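Local structure of mobilization protein A (Pseudomonas aeruginosa, 2NS6) at residues G44-F49 with D55-A60; H97-E102 with L122-R127. The protein nicks one strand of plasmid DNA at the origin of transfer and locally unwinds the DNA, as part of the relaxosome that prepares the plasmid for conjugation. All coordinates share one frame; numbering follows the deposited sequence.

Contact 1 of 2, residues G44-F49 with D55-A60; sequences GHMPEF and DYWDAA. With MN (manganese (II) ion), chain C.
M46, P47 and F49 of the loop pack on Y56 of helix 53-63. Y56 reaches out from the helix with CG anti to its backbone N (chi1 -174°), which carries the ring to the loop. M46 SD lies 3.6 Å from Y56 CB, at the root of the ring. M46 SD is 4.3 Å from the centroid of the Y56 ring and 37° off its normal, an oblique Met-aromatic contact. The M46 chain bends at chi2, and M46 CE ends 4.3 Å from W57 NE1, which is hydrogen-bonded to T107 OG1. P47 runs at about a right angle to the tyrosine. P47 CD is 3.7 Å from Y56 CD1. F49 comes in obliquely, with F49 CZ 4.0 Å from Y56 CD1. The edge of the F49 ring lies near D55 O, and F49 CE1 is 4.3 Å from A59 CB. The H45 side chain does not touch helix 53-63. H45 NE2 binds a manganese ion at 2.4 Å, with Q96 of helix 84-99 and a water as further ligands. H45 ND1 is hydrogen-bonded to L104 O. The contact between the segments is thus apolar and sulfur-aromatic, and the Y56 hydroxyl is satisfied elsewhere, by S125 and W139.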
loop_
_atom_site.group_PDB
_atom_site.type_symbol
_atom_site.label_atom_id
_atom_site.label_comp_id
_atom_site.label_asym_id
_atom_site.label_seq_id
_atom_site.Cartn_x
_atom_site.Cartn_y
_atom_site.Cartn_z
ATOM N N GLY A 44 2.953 6.929 -1.324
ATOM C CA GLY A 44 2.453 7.934 -2.246
ATOM C C GLY A 44 1.075 8.411 -1.831
ATOM O O GLY A 44 0.487 7.870 -0.893
ATOM N N HIS A 45 0.564 9.433 -2.513
ATOM C CA HIS A 45 -0.763 9.965 -2.233
ATOM C C HIS A 45 -1.012 10.412 -0.795
ATOM O O HIS A 45 -2.162 10.460 -0.362
ATOM C CB HIS A 45 -1.817 8.924 -2.604
ATOM C CG HIS A 45 -1.680 8.406 -4.001
ATOM N ND1 HIS A 45 -1.911 7.091 -4.328
ATOM C CD2 HIS A 45 -1.302 9.021 -5.146
ATOM C CE1 HIS A 45 -1.676 6.911 -5.617
ATOM N NE2 HIS A 45 -1.305 8.065 -6.135
ATOM N N MET A 46 0.048 10.742 -0.059
ATOM C CA MET A 46 -0.103 11.181 1.328
ATOM C C MET A 46 -0.628 12.616 1.441
ATOM O O MET A 46 -0.161 13.519 0.744
ATOM C CB MET A 46 1.237 11.085 2.065
ATOM C CG MET A 46 1.710 9.682 2.335
ATOM S SD MET A 46 0.552 8.748 3.360
ATOM C CE MET A 46 1.216 7.093 3.193
ATOM N N PRO A 47 -1.611 12.843 2.328
ATOM C CA PRO A 47 -2.186 14.179 2.521
ATOM C C PRO A 47 -1.167 15.116 3.151
ATOM O O PRO A 47 -0.207 14.676 3.796
ATOM C CB PRO A 47 -3.400 13.915 3.419
ATOM C CG PRO A 47 -2.996 12.706 4.188
ATOM C CD PRO A 47 -2.318 11.845 3.143
ATOM N N GLU A 48 -1.381 16.411 2.961
ATOM C CA GLU A 48 -0.468 17.431 3.467
ATOM C C GLU A 48 -0.063 17.331 4.943
ATOM O O GLU A 48 1.078 17.632 5.277
ATOM C CB GLU A 48 -1.050 18.821 3.165
ATOM C CG GLU A 48 -0.247 20.003 3.720
ATOM C CD GLU A 48 1.215 20.005 3.283
ATOM O OE1 GLU A 48 1.490 19.944 2.061
ATOM O OE2 GLU A 48 2.089 20.079 4.176
ATOM N N PHE A 49 -0.960 16.903 5.827
ATOM C CA PHE A 49 -0.585 16.824 7.239
ATOM C C PHE A 49 0.523 15.799 7.523
ATOM O O PHE A 49 1.142 15.828 8.585
ATOM C CB PHE A 49 -1.820 16.536 8.110
ATOM C CG PHE A 49 -2.243 15.090 8.124
ATOM C CD1 PHE A 49 -1.517 14.144 8.842
ATOM C CD2 PHE A 49 -3.371 14.676 7.424
ATOM C CE1 PHE A 49 -1.908 12.806 8.864
ATOM C CE2 PHE A 49 -3.771 13.338 7.439
ATOM C CZ PHE A 49 -3.038 12.404 8.162
ATOM N N ASP A 55 3.582 8.923 9.814
ATOM C CA ASP A 55 2.627 9.847 10.421
ATOM C C ASP A 55 1.198 9.495 10.003
ATOM O O ASP A 55 0.264 9.641 10.789
ATOM C CB ASP A 55 2.942 11.306 10.042
ATOM C CG ASP A 55 4.351 11.725 10.435
ATOM O OD1 ASP A 55 4.906 11.181 11.416
ATOM O OD2 ASP A 55 4.908 12.622 9.767
ATOM N N TYR A 56 1.023 9.014 8.776
ATOM C CA TYR A 56 -0.310 8.657 8.303
ATOM C C TYR A 56 -0.834 7.421 9.035
ATOM O O TYR A 56 -1.997 7.369 9.449
ATOM C CB TYR A 56 -0.288 8.383 6.793
ATOM C CG TYR A 56 -1.656 8.150 6.194
ATOM C CD1 TYR A 56 -2.442 9.220 5.769
ATOM C CD2 TYR A 56 -2.179 6.863 6.084
ATOM C CE1 TYR A 56 -3.712 9.021 5.252
ATOM C CE2 TYR A 56 -3.455 6.649 5.567
ATOM C CZ TYR A 56 -4.216 7.733 5.155
ATOM O OH TYR A 56 -5.482 7.542 4.649
ATOM N N TRP A 57 0.022 6.421 9.196
ATOM C CA TRP A 57 -0.381 5.199 9.866
ATOM C C TRP A 57 -0.604 5.412 11.358
ATOM O O TRP A 57 -1.448 4.743 11.967
ATOM C CB TRP A 57 0.658 4.113 9.601
ATOM C CG TRP A 57 0.862 3.929 8.124
ATOM C CD1 TRP A 57 2.003 4.162 7.418
ATOM C CD2 TRP A 57 -0.130 3.525 7.171
ATOM N NE1 TRP A 57 1.788 3.927 6.078
ATOM C CE2 TRP A 57 0.487 3.528 5.902
ATOM C CE3 TRP A 57 -1.482 3.147 7.269
ATOM C CZ2 TRP A 57 -0.204 3.182 4.728
ATOM C CZ3 TRP A 57 -2.167 2.802 6.108
ATOM C CH2 TRP A 57 -1.519 2.818 4.851
ATOM N N ASP A 58 0.139 6.352 11.938
ATOM C CA ASP A 58 -0.020 6.678 13.359
ATOM C C ASP A 58 -1.442 7.214 13.558
ATOM O O ASP A 58 -2.147 6.796 14.474
ATOM C CB ASP A 58 0.970 7.772 13.805
ATOM C CG ASP A 58 2.397 7.259 14.014
ATOM O OD1 ASP A 58 2.586 6.095 14.432
ATOM O OD2 ASP A 58 3.342 8.052 13.779
ATOM N N ALA A 59 -1.845 8.149 12.698
ATOM C CA ALA A 59 -3.176 8.755 12.777
ATOM C C ALA A 59 -4.240 7.686 12.583
ATOM O O ALA A 59 -5.192 7.593 13.359
ATOM C CB ALA A 59 -3.328 9.849 11.712
ATOM N N ALA A 60 -4.082 6.882 11.539
ATOM C CA ALA A 60 -5.035 5.818 11.278
ATOM C C ALA A 60 -5.254 5.002 12.559
ATOM O O ALA A 60 -6.389 4.729 12.925
ATOM C CB ALA A 60 -4.520 4.924 10.156
HETATM MN MN MN C . -0.683 8.820 -8.316
HETATM O O HOH W 1 -2.741 8.773 -9.734
#

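Contact 2 of 2, residues H97-E102 with L122-R127; sequences HLTGAE and LMISER. With MN (manganese (II) ion), chain D.
T99 and I124 meet through their methyl groups, where the last part of helix 84-99 lies over strand 117-124. From its CB, the I124 side chain splits into two branches. I124 CG2 stands anti to the backbone N and makes the closest approach, 3.7 Å from T99 CG2. I124 CG1 lies beside the backbone N (chi1 -49°) and is 4.1 Å from T99 CG2. The chain then extends to I124 CD1, which is 3.9 Å from T99 CG2. I124 CD1 also reaches the helix one residue earlier, 4.2 Å from L98 CB. One threonine methyl thus touches three carbons of the isoleucine, and the two side chains cross at a slant. T99 OG1 takes no part in this packing, as it is hydrogen-bonded to A95 O one turn back in the helix. The T99 side chain also touches Y106 of strand 106-113. The I124 backbone is hydrogen-bonded to that of K72 in strand 71-77. H97 sits away from the strand, and H97 ND1 binds a manganese ion at 2.5 Å. The contact is that of a helix packed on the five-stranded antiparallel sheet of the relaxase fold (MobA/MobL family, Rep clan).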
loop_
_atom_site.group_PDB
_atom_site.type_symbol
_atom_site.label_atom_id
_atom_site.label_comp_id
_atom_site.label_asym_id
_atom_site.label_seq_id
_atom_site.Cartn_x
_atom_site.Cartn_y
_atom_site.Cartn_z
ATOM N N HIS A 97 -1.361 1.316 -10.187
ATOM C CA HIS A 97 -2.494 0.672 -10.812
ATOM C C HIS A 97 -3.644 0.481 -9.833
ATOM O O HIS A 97 -4.797 0.650 -10.196
ATOM C CB HIS A 97 -2.097 -0.685 -11.387
ATOM C CG HIS A 97 -3.217 -1.376 -12.102
ATOM N ND1 HIS A 97 -3.626 -1.017 -13.368
ATOM C CD2 HIS A 97 -4.057 -2.357 -11.699
ATOM C CE1 HIS A 97 -4.673 -1.743 -13.713
ATOM N NE2 HIS A 97 -4.956 -2.563 -12.717
ATOM N N LEU A 98 -3.328 0.137 -8.590
ATOM C CA LEU A 98 -4.357 -0.091 -7.586
ATOM C C LEU A 98 -4.796 1.141 -6.775
ATOM O O LEU A 98 -5.894 1.151 -6.228
ATOM C CB LEU A 98 -3.884 -1.187 -6.615
ATOM C CG LEU A 98 -3.574 -2.581 -7.190
ATOM C CD1 LEU A 98 -3.085 -3.519 -6.080
ATOM C CD2 LEU A 98 -4.823 -3.151 -7.840
ATOM N N THR A 99 -3.965 2.181 -6.722
ATOM C CA THR A 99 -4.251 3.372 -5.909
ATOM C C THR A 99 -4.241 4.708 -6.657
ATOM O O THR A 99 -4.572 5.752 -6.083
ATOM C CB THR A 99 -3.187 3.523 -4.835
ATOM O OG1 THR A 99 -1.956 3.887 -5.467
ATOM C CG2 THR A 99 -2.985 2.200 -4.080
ATOM N N GLY A 100 -3.849 4.667 -7.926
ATOM C CA GLY A 100 -3.732 5.875 -8.723
ATOM C C GLY A 100 -4.971 6.635 -9.142
ATOM O O GLY A 100 -4.946 7.868 -9.236
ATOM N N ALA A 101 -6.052 5.916 -9.401
ATOM C CA ALA A 101 -7.297 6.542 -9.816
ATOM C C ALA A 101 -7.844 7.438 -8.707
ATOM O O ALA A 101 -8.070 8.627 -8.908
ATOM C CB ALA A 101 -8.314 5.466 -10.159
ATOM N N GLU A 102 -8.030 6.855 -7.526
ATOM C CA GLU A 102 -8.587 7.567 -6.379
ATOM C C GLU A 102 -7.567 8.112 -5.389
ATOM O O GLU A 102 -7.936 8.545 -4.294
ATOM C CB GLU A 102 -9.552 6.643 -5.630
ATOM C CG GLU A 102 -10.658 6.083 -6.507
ATOM C CD GLU A 102 -11.691 5.316 -5.722
ATOM O OE1 GLU A 102 -11.430 4.158 -5.341
ATOM O OE2 GLU A 102 -12.768 5.881 -5.471
ATOM N N LEU A 122 2.505 -4.404 0.267
ATOM C CA LEU A 122 1.892 -3.126 -0.061
ATOM C C LEU A 122 0.637 -2.891 0.762
ATOM O O LEU A 122 -0.311 -3.672 0.702
ATOM C CB LEU A 122 1.580 -3.087 -1.567
ATOM C CG LEU A 122 0.918 -1.908 -2.294
ATOM C CD1 LEU A 122 -0.542 -2.211 -2.440
ATOM C CD2 LEU A 122 1.156 -0.585 -1.599
ATOM N N MET A 123 0.644 -1.834 1.564
ATOM C CA MET A 123 -0.529 -1.527 2.361
ATOM C C MET A 123 -1.220 -0.318 1.768
ATOM O O MET A 123 -0.595 0.704 1.473
ATOM C CB MET A 123 -0.165 -1.324 3.842
ATOM C CG MET A 123 1.116 -0.583 4.118
ATOM S SD MET A 123 1.771 -0.862 5.828
ATOM C CE MET A 123 0.549 0.030 6.850
ATOM N N ILE A 124 -2.522 -0.473 1.563
ATOM C CA ILE A 124 -3.360 0.555 0.964
ATOM C C ILE A 124 -4.424 1.053 1.913
ATOM O O ILE A 124 -5.181 0.265 2.484
ATOM C CB ILE A 124 -4.084 0.005 -0.263
ATOM C CG1 ILE A 124 -3.084 -0.716 -1.165
ATOM C CG2 ILE A 124 -4.789 1.128 -1.000
ATOM C CD1 ILE A 124 -3.716 -1.289 -2.408
ATOM N N SER A 125 -4.476 2.371 2.081
ATOM C CA SER A 125 -5.471 3.003 2.940
ATOM C C SER A 125 -6.685 3.260 2.057
ATOM O O SER A 125 -6.564 3.860 0.986
ATOM C CB SER A 125 -4.938 4.333 3.473
ATOM O OG SER A 125 -5.977 5.089 4.067
ATOM N N GLU A 126 -7.851 2.809 2.503
ATOM C CA GLU A 126 -9.070 2.985 1.727
ATOM C C GLU A 126 -9.742 4.332 1.947
ATOM O O GLU A 126 -10.941 4.405 2.223
ATOM C CB GLU A 126 -10.044 1.845 2.027
ATOM C CG GLU A 126 -9.605 0.519 1.432
ATOM C CD GLU A 126 -10.286 -0.657 2.098
ATOM O OE1 GLU A 126 -10.881 -1.487 1.384
ATOM O OE2 GLU A 126 -10.218 -0.743 3.339
ATOM N N ARG A 127 -8.948 5.390 1.811
ATOM C CA ARG A 127 -9.408 6.767 1.958
ATOM C C ARG A 127 -9.006 7.489 0.688
ATOM O O ARG A 127 -7.862 7.404 0.251
ATOM C CB ARG A 127 -8.736 7.440 3.160
ATOM C CG ARG A 127 -9.137 6.849 4.505
ATOM C CD ARG A 127 -10.485 7.408 4.962
ATOM N NE ARG A 127 -10.986 6.751 6.166
ATOM C CZ ARG A 127 -11.983 7.218 6.906
ATOM N NH1 ARG A 127 -12.580 8.351 6.566
ATOM N NH2 ARG A 127 -12.392 6.551 7.975
HETATM MN MN MN D . -1.953 -0.096 -14.920
#

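Contact 1 closes before contact 2 opens along the chain, and their centres lie 13 Å apart. Contact 1 begins at the end of 38-44, one of the two edge strands, and its helix 53-63 packs against strand 117-124 through W57 and M123. Contact 2 joins helix 84-99 to the same strand, the middle one of the sheet. M123 and I124 point to different faces, so helices 18-26 and 53-63 lie on one side of the sheet and helix 84-99 on the other. H45 packs on T99, and its manganese ion, shared with Q96, ties contact 1 to the helix of contact 2. Strand 117-124 also carries H119 and H121, which bind manganese with H111.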